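Local coordinates for protein peptidase S15/CocE/NonD (Thaumarchaeota archaeon SCGC AB-539-E09, PDB 4PF1) that acts as a serine aminopeptidase of the alpha/beta hydrolase fold, probably cleaving residues from the amino ends of peptides, at residues F197-F202 against S529-R534; K434-R439 against Q577-P582; D500-V505 against D585-T590. One frame throughout, in Å; residues are numbered along the deposited sequence.

Contact 1: F197-F202 against S529-R534; sequences FHMGAF and SADIFR
The guanidinium of Arg534 lies with one face on the backbone of Ala201, whose CA sits over the centre of the group, 3.6 Å above its plane, while the His198 ring meets Asp531 at its edge, close to its own plane. These groups join a type I' beta turn, His198 to Ala201, linking two short strands of the S15-family region, to strand 525-534 at the rim of a four-stranded antiparallel sheet in the C-terminal non-catalytic region. His198 ND1 donates to Asp531 OD1 over 2.8 Å, reaching the syn side of the carboxylate with the two planes 57° apart. The anti lone pair of the same OD1 takes the N-H of Ile532, and two donors therefore grip this one oxygen. At the turn, Arg534 N binds Met199 O, and the backbone of Gly200, at angles that call for glycine, lies close against Arg534 CB. The guanidinium is anchored beyond the turn by salt bridges to Asp502 and Asp585. Met199 crosses Phe533 at about a right angle in an oblique Met-aromatic contact. Its chain bends at chi3 (-83°), and the terminal CE comes to 3.4 Å from Ile532 O.

Contact 2: K434-R439 against Q577-P582; sequences KPVPYR and QSSWFP
Ser579 carries OG between its backbone N and carbonyl carbon (chi1 53°), where it meets the backbone of Val436, and Phe581 turns its CG anti to the backbone N (chi1 -160°), which sets CG against the Pro435 ring. Ser579 OG accepts the N-H of Val436 at 2.8 Å in a nearly straight bond, and Val436 CG2 rests against the same oxygen. Phe581 N then donates to Val436 O, and Tyr438 N to Phe581 O, forming a single beta bridge between Pro437 and Phe581 where two irregular loops meet. Pro435 CG stands over one face of the Phe581 ring, 4.0 Å from its centroid, in a CH-pi contact, while Tyr232 of helix 231-238 meets the ring edge-to-face. At the other end Tyr438 CB touches Trp580 CD1 at 3.6 Å, and the rim atoms CD1 and CE1 of the tyrosine border CD of Pro582, which follows a cis peptide bond. Gln577 runs extended beyond CG and donates through NE2 to Ser579 O at 2.7 Å, bracing its own loop while NE2 packs on Val436 CG1; its OE1 accepts from Lys506. A water accepts from NE2 and donates to Pro437 O, and another links Trp580 NE1 to Tyr438 O. An alanine in place of Gln577 would probably leave Ser579 O and the bridging water without their amide donor and open a gap beside Val436 CG1. The junction thus combines apolar contacts of prolines and aromatic rings with three direct hydrogen bonds and two bridging waters, a chemistry consistent with a well-defined join between the two loops within the C-terminal non-catalytic region.

Contact 3: D500-V505 against D585-T590; sequences DADWVV and DRNPQT
Asn587 lays its amide across the carboxylate of Asp500, the two flat groups 84° apart and OD1 of the asparagine 3.3 Å from both CB and CG of the aspartate. Its ND2 is shared between two acids, donating to Asp500 OD1 and to Asp502 OD1, each at 3.1 Å. Both oxygens are approached from above their carboxylate planes, whereas Asp500 OD1 itself lies near the plane of the amide. CG of Asn587 stands anti to the backbone N (chi1 -168°), which carries CG toward the two aspartates, with ND2 between their OD1 atoms, while its CB lies beside OD2 of Asp502. The rotation of the amide is fixed from its other end too: OD1 takes the N-H of Gln589 on a lone pair at 3.0 Å, closing an Asx turn. That turn shapes the loop 585-590 where it passes the start of strand 502-510, an inner strand of a four-stranded antiparallel sheet in the C-terminal non-catalytic region. Beside the turn, Gln589 CA makes a CA-H...O contact with Asp500 O at 3.1 Å. The cluster of acids is offset by arginines: Asp500 OD2 pairs with Arg536, while Arg534 bridges Asp502 and Asp585, which would probably favour the ionised form of all three carboxylates. Two waters complete the seam. One donates to Asp500 OD2 and Thr590 O; the other accepts from Asp502 N and donates to Gln589 OE1, which also accepts from Ser430.

The three contacts cluster on one side of the chain's centre, contact 1 about 12 Å from contact 2 and 10 Å from contact 3, centre to centre, with contacts 2 and 3 also 10 Å apart. Their segments alternate along the sequence: 197-202 and 434-439 come first, then 500-505, 529-534, 577-582 and 585-590. Strands 525-534, 502-510 and 571-577 are successive neighbours in one antiparallel sheet, tying the sites together. Trp580 of contact 2 packs on Ala530 and Ile532 of contact 1 and on Val504 of contact 3. Of the three, contact 1 alone spans both parts of the protein, joining the S15 hydrolase part to the region of the non-catalytic part that contacts 2 and 3 hold together.

Contact 1: F197-F202 against S529-R534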
loop_
_atom_site.group_PDB
_atom_site.type_symbol
_atom_site.label_atom_id
_atom_site.label_comp_id
_atom_site.label_asym_id
_atom_site.label_seq_id
_atom_site.Cartn_x
_atom_site.Cartn_y
_atom_site.Cartn_z
ATOM N N PHE A 197 15.483 -30.987 -9.418
ATOM C CA PHE A 197 16.340 -30.643 -10.560
ATOM C C PHE A 197 15.502 -30.317 -11.798
ATOM O O PHE A 197 14.390 -30.828 -11.940
ATOM C CB PHE A 197 17.306 -31.804 -10.928
ATOM C CG PHE A 197 18.209 -32.380 -9.861
ATOM C CD1 PHE A 197 17.723 -33.307 -8.942
ATOM C CD2 PHE A 197 19.578 -32.143 -9.886
ATOM C CE1 PHE A 197 18.570 -33.890 -7.996
ATOM C CE2 PHE A 197 20.426 -32.725 -8.936
ATOM C CZ PHE A 197 19.917 -33.597 -8.000
ATOM N N HIS A 198 16.072 -29.517 -12.721
ATOM C CA HIS A 198 15.514 -29.243 -14.043
ATOM C C HIS A 198 16.560 -29.640 -15.063
ATOM O O HIS A 198 17.574 -28.952 -15.205
ATOM C CB HIS A 198 15.089 -27.772 -14.206
ATOM C CG HIS A 198 13.753 -27.450 -13.612
ATOM N ND1 HIS A 198 12.925 -26.507 -14.182
ATOM C CD2 HIS A 198 13.164 -27.927 -12.491
ATOM C CE1 HIS A 198 11.863 -26.440 -13.397
ATOM N NE2 HIS A 198 11.966 -27.271 -12.363
ATOM N N MET A 199 16.371 -30.821 -15.687
ATOM C CA MET A 199 17.292 -31.416 -16.669
ATOM C C MET A 199 18.758 -31.455 -16.131
ATOM O O MET A 199 19.706 -31.127 -16.852
ATOM C CB MET A 199 17.192 -30.697 -18.034
ATOM C CG MET A 199 15.922 -31.047 -18.798
ATOM S SD MET A 199 15.658 -30.055 -20.295
ATOM C CE MET A 199 14.898 -28.578 -19.586
ATOM N N GLY A 200 18.904 -31.846 -14.861
ATOM C CA GLY A 200 20.204 -31.985 -14.209
ATOM C C GLY A 200 20.669 -30.834 -13.337
ATOM O O GLY A 200 21.562 -31.019 -12.504
ATOM N N ALA A 201 20.107 -29.630 -13.542
ATOM C CA ALA A 201 20.479 -28.447 -12.765
ATOM C C ALA A 201 19.780 -28.479 -11.404
ATOM O O ALA A 201 18.554 -28.463 -11.343
ATOM C CB ALA A 201 20.124 -27.185 -13.530
ATOM N N PHE A 202 20.569 -28.575 -10.317
ATOM C CA PHE A 202 20.070 -28.714 -8.946
ATOM C C PHE A 202 19.425 -27.438 -8.385
ATOM O O PHE A 202 20.060 -26.382 -8.351
ATOM C CB PHE A 202 21.195 -29.183 -8.008
ATOM C CG PHE A 202 20.763 -29.472 -6.584
ATOM C CD1 PHE A 202 19.672 -30.298 -6.322
ATOM C CD2 PHE A 202 21.471 -28.952 -5.507
ATOM C CE1 PHE A 202 19.281 -30.572 -5.007
ATOM C CE2 PHE A 202 21.088 -29.243 -4.193
ATOM C CZ PHE A 202 19.992 -30.045 -3.952
ATOM N N SER A 529 7.901 -18.688 -20.973
ATOM C CA SER A 529 8.331 -20.084 -20.899
ATOM C C SER A 529 9.839 -20.124 -20.850
ATOM O O SER A 529 10.490 -19.610 -21.754
ATOM C CB SER A 529 7.804 -20.879 -22.090
ATOM O OG SER A 529 8.287 -22.211 -22.083
ATOM N N ALA A 530 10.403 -20.682 -19.772
ATOM C CA ALA A 530 11.849 -20.724 -19.599
ATOM C C ALA A 530 12.301 -21.956 -18.833
ATOM O O ALA A 530 11.611 -22.403 -17.915
ATOM C CB ALA A 530 12.318 -19.471 -18.874
ATOM N N ASP A 531 13.474 -22.494 -19.194
ATOM C CA ASP A 531 14.064 -23.619 -18.478
ATOM C C ASP A 531 15.582 -23.645 -18.625
ATOM O O ASP A 531 16.159 -22.816 -19.334
ATOM C CB ASP A 531 13.440 -24.968 -18.884
ATOM C CG ASP A 531 13.108 -25.831 -17.671
ATOM O OD1 ASP A 531 13.895 -25.812 -16.693
ATOM O OD2 ASP A 531 12.048 -26.485 -17.683
ATOM N N ILE A 532 16.226 -24.569 -17.904
ATOM C CA ILE A 532 17.681 -24.709 -17.842
ATOM C C ILE A 532 18.092 -26.152 -18.160
ATOM O O ILE A 532 17.374 -27.096 -17.822
ATOM C CB ILE A 532 18.189 -24.251 -16.430
ATOM C CG1 ILE A 532 19.736 -24.355 -16.289
ATOM C CG2 ILE A 532 17.452 -24.985 -15.291
ATOM C CD1 ILE A 532 20.334 -23.657 -15.045
ATOM N N PHE A 533 19.255 -26.312 -18.802
ATOM C CA PHE A 533 19.807 -27.619 -19.122
ATOM C C PHE A 533 21.240 -27.706 -18.600
ATOM O O PHE A 533 22.061 -26.847 -18.924
ATOM C CB PHE A 533 19.761 -27.871 -20.647
ATOM C CG PHE A 533 20.032 -29.302 -21.065
ATOM C CD1 PHE A 533 21.319 -29.829 -21.018
ATOM C CD2 PHE A 533 19.008 -30.105 -21.552
ATOM C CE1 PHE A 533 21.565 -31.152 -21.392
ATOM C CE2 PHE A 533 19.260 -31.419 -21.950
ATOM C CZ PHE A 533 20.536 -31.938 -21.863
ATOM N N ARG A 534 21.550 -28.749 -17.808
ATOM C CA ARG A 534 22.914 -28.965 -17.320
ATOM C C ARG A 534 23.680 -29.745 -18.388
ATOM O O ARG A 534 23.387 -30.919 -18.634
ATOM C CB ARG A 534 22.922 -29.674 -15.954
ATOM C CG ARG A 534 24.302 -29.693 -15.295
ATOM C CD ARG A 534 24.218 -29.479 -13.801
ATOM N NE ARG A 534 24.139 -28.060 -13.452
ATOM C CZ ARG A 534 24.018 -27.606 -12.208
ATOM N NH1 ARG A 534 23.942 -28.452 -11.188
ATOM N NH2 ARG A 534 23.958 -26.301 -11.974
#

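Contact 2: K434-R439 against Q577-P582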
loop_
_atom_site.group_PDB
_atom_site.type_symbol
_atom_site.label_atom_id
_atom_site.label_comp_id
_atom_site.label_asym_id
_atom_site.label_seq_id
_atom_site.Cartn_x
_atom_site.Cartn_y
_atom_site.Cartn_z
ATOM N N LYS A 434 30.477 -14.228 -10.641
ATOM C CA LYS A 434 29.365 -13.277 -10.750
ATOM C C LYS A 434 28.148 -13.963 -11.422
ATOM O O LYS A 434 27.826 -13.652 -12.573
ATOM C CB LYS A 434 29.800 -12.021 -11.528
ATOM C CG LYS A 434 30.600 -11.035 -10.694
ATOM C CD LYS A 434 31.094 -9.884 -11.544
ATOM C CE LYS A 434 31.647 -8.768 -10.706
ATOM N NZ LYS A 434 32.461 -7.832 -11.516
ATOM N N PRO A 435 27.482 -14.945 -10.754
ATOM C CA PRO A 435 26.343 -15.609 -11.410
ATOM C C PRO A 435 25.167 -14.664 -11.621
ATOM O O PRO A 435 24.957 -13.738 -10.830
ATOM C CB PRO A 435 25.988 -16.745 -10.448
ATOM C CG PRO A 435 26.492 -16.300 -9.126
ATOM C CD PRO A 435 27.707 -15.473 -9.390
ATOM N N VAL A 436 24.417 -14.885 -12.701
ATOM C CA VAL A 436 23.245 -14.076 -13.041
ATOM C C VAL A 436 22.128 -14.345 -11.996
ATOM O O VAL A 436 21.745 -15.504 -11.799
ATOM C CB VAL A 436 22.754 -14.350 -14.496
ATOM C CG1 VAL A 436 21.604 -13.419 -14.871
ATOM C CG2 VAL A 436 23.895 -14.221 -15.505
ATOM N N PRO A 437 21.619 -13.307 -11.293
ATOM C CA PRO A 437 20.539 -13.554 -10.327
ATOM C C PRO A 437 19.227 -13.895 -11.048
ATOM O O PRO A 437 18.855 -13.199 -11.998
ATOM C CB PRO A 437 20.463 -12.249 -9.538
ATOM C CG PRO A 437 20.977 -11.209 -10.467
ATOM C CD PRO A 437 21.961 -11.868 -11.379
ATOM N N TYR A 438 18.555 -15.009 -10.639
ATOM C CA TYR A 438 17.308 -15.474 -11.277
ATOM C C TYR A 438 16.189 -14.443 -11.112
ATOM O O TYR A 438 15.259 -14.401 -11.916
ATOM C CB TYR A 438 16.881 -16.863 -10.749
ATOM C CG TYR A 438 16.092 -16.879 -9.456
ATOM C CD1 TYR A 438 16.698 -16.561 -8.243
ATOM C CD2 TYR A 438 14.785 -17.358 -9.422
ATOM C CE1 TYR A 438 15.990 -16.623 -7.041
ATOM C CE2 TYR A 438 14.074 -17.447 -8.224
ATOM C CZ TYR A 438 14.678 -17.073 -7.036
ATOM O OH TYR A 438 13.980 -17.164 -5.855
ATOM N N ARG A 439 16.311 -13.597 -10.083
ATOM C CA ARG A 439 15.409 -12.489 -9.797
ATOM C C ARG A 439 16.228 -11.309 -9.357
ATOM O O ARG A 439 17.408 -11.476 -9.026
ATOM C CB ARG A 439 14.420 -12.861 -8.691
ATOM C CG ARG A 439 13.455 -13.964 -9.033
ATOM C CD ARG A 439 12.364 -14.020 -7.992
ATOM N NE ARG A 439 11.268 -13.105 -8.321
ATOM C CZ ARG A 439 10.293 -12.775 -7.483
ATOM N NH1 ARG A 439 10.275 -13.263 -6.248
ATOM N NH2 ARG A 439 9.330 -11.955 -7.871
ATOM N N GLN A 577 21.394 -17.405 -21.188
ATOM C CA GLN A 577 22.394 -17.151 -20.151
ATOM C C GLN A 577 22.958 -18.484 -19.621
ATOM O O GLN A 577 22.477 -19.546 -20.027
ATOM C CB GLN A 577 21.812 -16.281 -19.020
ATOM C CG GLN A 577 20.535 -16.822 -18.389
ATOM C CD GLN A 577 19.892 -15.812 -17.478
ATOM O OE1 GLN A 577 19.506 -14.721 -17.898
ATOM N NE2 GLN A 577 19.740 -16.162 -16.210
ATOM N N SER A 578 23.992 -18.433 -18.750
ATOM C CA SER A 578 24.663 -19.646 -18.266
ATOM C C SER A 578 24.556 -19.873 -16.739
ATOM O O SER A 578 25.218 -20.772 -16.204
ATOM C CB SER A 578 26.127 -19.640 -18.686
ATOM O OG SER A 578 26.266 -19.911 -20.069
ATOM N N SER A 579 23.706 -19.092 -16.055
ATOM C CA SER A 579 23.456 -19.221 -14.617
ATOM C C SER A 579 22.081 -18.652 -14.262
ATOM O O SER A 579 21.570 -17.782 -14.967
ATOM C CB SER A 579 24.553 -18.541 -13.799
ATOM O OG SER A 579 24.768 -17.197 -14.189
ATOM N N TRP A 580 21.473 -19.190 -13.193
ATOM C CA TRP A 580 20.140 -18.847 -12.678
ATOM C C TRP A 580 20.198 -19.031 -11.159
ATOM O O TRP A 580 19.653 -19.991 -10.616
ATOM C CB TRP A 580 19.103 -19.790 -13.326
ATOM C CG TRP A 580 17.942 -19.137 -14.016
ATOM C CD1 TRP A 580 17.681 -17.801 -14.125
ATOM C CD2 TRP A 580 16.861 -19.813 -14.671
ATOM N NE1 TRP A 580 16.507 -17.602 -14.817
ATOM C CE2 TRP A 580 15.978 -18.822 -15.157
ATOM C CE3 TRP A 580 16.554 -21.166 -14.903
ATOM C CZ2 TRP A 580 14.813 -19.141 -15.866
ATOM C CZ3 TRP A 580 15.398 -21.480 -15.603
ATOM C CH2 TRP A 580 14.539 -20.476 -16.069
ATOM N N PHE A 581 20.918 -18.124 -10.491
ATOM C CA PHE A 581 21.331 -18.201 -9.089
ATOM C C PHE A 581 20.502 -17.294 -8.136
ATOM O O PHE A 581 20.081 -16.220 -8.553
ATOM C CB PHE A 581 22.820 -17.796 -9.039
ATOM C CG PHE A 581 23.589 -18.239 -7.827
ATOM C CD1 PHE A 581 24.022 -19.554 -7.701
ATOM C CD2 PHE A 581 23.884 -17.344 -6.806
ATOM C CE1 PHE A 581 24.718 -19.973 -6.564
ATOM C CE2 PHE A 581 24.582 -17.762 -5.670
ATOM C CZ PHE A 581 25.000 -19.074 -5.561
ATOM N N PRO A 582 20.264 -17.676 -6.844
ATOM C CA PRO A 582 20.735 -18.877 -6.126
ATOM C C PRO A 582 19.816 -20.097 -6.226
ATOM O O PRO A 582 20.150 -21.135 -5.653
ATOM C CB PRO A 582 20.828 -18.383 -4.680
ATOM C CG PRO A 582 19.691 -17.408 -4.562
ATOM C CD PRO A 582 19.528 -16.772 -5.934
HETATM O O HOH W 1 18.094 -14.260 -14.418
HETATM O O HOH W 2 15.427 -14.775 -14.621
#

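Contact 3: D500-V505 against D585-T590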
loop_
_atom_site.group_PDB
_atom_site.type_symbol
_atom_site.label_atom_id
_atom_site.label_comp_id
_atom_site.label_asym_id
_atom_site.label_seq_id
_atom_site.Cartn_x
_atom_site.Cartn_y
_atom_site.Cartn_z
ATOM N N ASP A 500 32.283 -27.963 -19.009
ATOM C CA ASP A 500 30.907 -28.101 -18.519
ATOM C C ASP A 500 30.209 -26.744 -18.629
ATOM O O ASP A 500 30.888 -25.718 -18.702
ATOM C CB ASP A 500 30.859 -28.646 -17.071
ATOM C CG ASP A 500 29.548 -29.344 -16.698
ATOM O OD1 ASP A 500 28.538 -29.153 -17.418
ATOM O OD2 ASP A 500 29.528 -30.058 -15.676
ATOM N N ALA A 501 28.859 -26.742 -18.721
ATOM C CA ALA A 501 28.075 -25.508 -18.862
ATOM C C ALA A 501 26.609 -25.733 -18.607
ATOM O O ALA A 501 26.089 -26.800 -18.908
ATOM C CB ALA A 501 28.250 -24.925 -20.263
ATOM N N ASP A 502 25.935 -24.700 -18.094
ATOM C CA ASP A 502 24.485 -24.653 -17.940
ATOM C C ASP A 502 23.946 -23.740 -19.015
ATOM O O ASP A 502 24.576 -22.722 -19.313
ATOM C CB ASP A 502 24.086 -24.130 -16.547
ATOM C CG ASP A 502 24.105 -25.167 -15.444
ATOM O OD1 ASP A 502 24.243 -26.366 -15.758
ATOM O OD2 ASP A 502 23.993 -24.777 -14.267
ATOM N N TRP A 503 22.819 -24.101 -19.634
ATOM C CA TRP A 503 22.234 -23.258 -20.664
ATOM C C TRP A 503 20.787 -22.946 -20.308
ATOM O O TRP A 503 19.953 -23.851 -20.231
ATOM C CB TRP A 503 22.350 -23.901 -22.062
ATOM C CG TRP A 503 23.761 -24.220 -22.477
ATOM C CD1 TRP A 503 24.377 -25.435 -22.416
ATOM C CD2 TRP A 503 24.736 -23.302 -22.995
ATOM N NE1 TRP A 503 25.668 -25.339 -22.883
ATOM C CE2 TRP A 503 25.916 -24.039 -23.243
ATOM C CE3 TRP A 503 24.718 -21.928 -23.303
ATOM C CZ2 TRP A 503 27.071 -23.450 -23.777
ATOM C CZ3 TRP A 503 25.862 -21.345 -23.833
ATOM C CH2 TRP A 503 27.026 -22.099 -24.051
ATOM N N VAL A 504 20.514 -21.665 -20.025
ATOM C CA VAL A 504 19.181 -21.165 -19.683
ATOM C C VAL A 504 18.560 -20.561 -20.940
ATOM O O VAL A 504 19.168 -19.687 -21.560
ATOM C CB VAL A 504 19.226 -20.126 -18.521
ATOM C CG1 VAL A 504 17.826 -19.628 -18.166
ATOM C CG2 VAL A 504 19.931 -20.683 -17.293
ATOM N N VAL A 505 17.371 -21.039 -21.331
ATOM C CA VAL A 505 16.662 -20.509 -22.493
ATOM C C VAL A 505 15.339 -19.921 -22.012
ATOM O O VAL A 505 14.571 -20.615 -21.349
ATOM C CB VAL A 505 16.460 -21.564 -23.626
ATOM C CG1 VAL A 505 15.692 -20.966 -24.806
ATOM C CG2 VAL A 505 17.798 -22.134 -24.099
ATOM N N ASP A 585 22.234 -24.146 -8.369
ATOM C CA ASP A 585 23.648 -24.030 -8.014
ATOM C C ASP A 585 24.463 -23.739 -9.286
ATOM O O ASP A 585 24.011 -24.053 -10.391
ATOM C CB ASP A 585 24.163 -25.283 -7.270
ATOM C CG ASP A 585 24.150 -26.589 -8.047
ATOM O OD1 ASP A 585 23.463 -26.659 -9.088
ATOM O OD2 ASP A 585 24.787 -27.554 -7.587
ATOM N N ARG A 586 25.612 -23.072 -9.138
ATOM C CA ARG A 586 26.441 -22.698 -10.285
ATOM C C ARG A 586 27.107 -23.888 -10.918
ATOM O O ARG A 586 27.621 -24.766 -10.213
ATOM C CB ARG A 586 27.543 -21.710 -9.877
ATOM C CG ARG A 586 27.058 -20.419 -9.257
ATOM C CD ARG A 586 28.194 -19.690 -8.570
ATOM N NE ARG A 586 28.856 -20.510 -7.551
ATOM C CZ ARG A 586 30.159 -20.464 -7.285
ATOM N NH1 ARG A 586 30.953 -19.644 -7.961
ATOM N NH2 ARG A 586 30.677 -21.241 -6.347
ATOM N N ASN A 587 27.177 -23.884 -12.249
ATOM C CA ASN A 587 27.969 -24.865 -12.959
ATOM C C ASN A 587 29.423 -24.381 -12.878
ATOM O O ASN A 587 29.677 -23.200 -13.146
ATOM C CB ASN A 587 27.498 -25.020 -14.408
ATOM C CG ASN A 587 28.087 -26.225 -15.102
ATOM O OD1 ASN A 587 29.303 -26.332 -15.300
ATOM N ND2 ASN A 587 27.235 -27.159 -15.488
ATOM N N PRO A 588 30.383 -25.234 -12.442
ATOM C CA PRO A 588 31.781 -24.766 -12.324
ATOM C C PRO A 588 32.389 -24.327 -13.658
ATOM O O PRO A 588 33.318 -23.520 -13.671
ATOM C CB PRO A 588 32.520 -25.985 -11.753
ATOM C CG PRO A 588 31.449 -26.860 -11.180
ATOM C CD PRO A 588 30.252 -26.648 -12.039
ATOM N N GLN A 589 31.839 -24.842 -14.779
ATOM C CA GLN A 589 32.254 -24.576 -16.164
ATOM C C GLN A 589 33.574 -25.318 -16.500
ATOM O O GLN A 589 34.139 -25.148 -17.579
ATOM C CB GLN A 589 32.283 -23.070 -16.507
ATOM C CG GLN A 589 30.891 -22.447 -16.336
ATOM C CD GLN A 589 30.722 -21.020 -16.778
ATOM O OE1 GLN A 589 29.601 -20.576 -17.025
ATOM N NE2 GLN A 589 31.796 -20.241 -16.809
ATOM N N THR A 590 33.999 -26.202 -15.582
ATOM C CA THR A 590 35.052 -27.205 -15.752
ATOM C C THR A 590 34.424 -28.498 -15.264
ATOM O O THR A 590 33.646 -28.455 -14.304
ATOM C CB THR A 590 36.383 -26.853 -15.038
ATOM O OG1 THR A 590 36.228 -26.939 -13.623
ATOM C CG2 THR A 590 36.953 -25.501 -15.451
HETATM O O HOH W 3 31.388 -29.840 -13.775
HETATM O O HOH W 4 27.415 -22.507 -16.869
#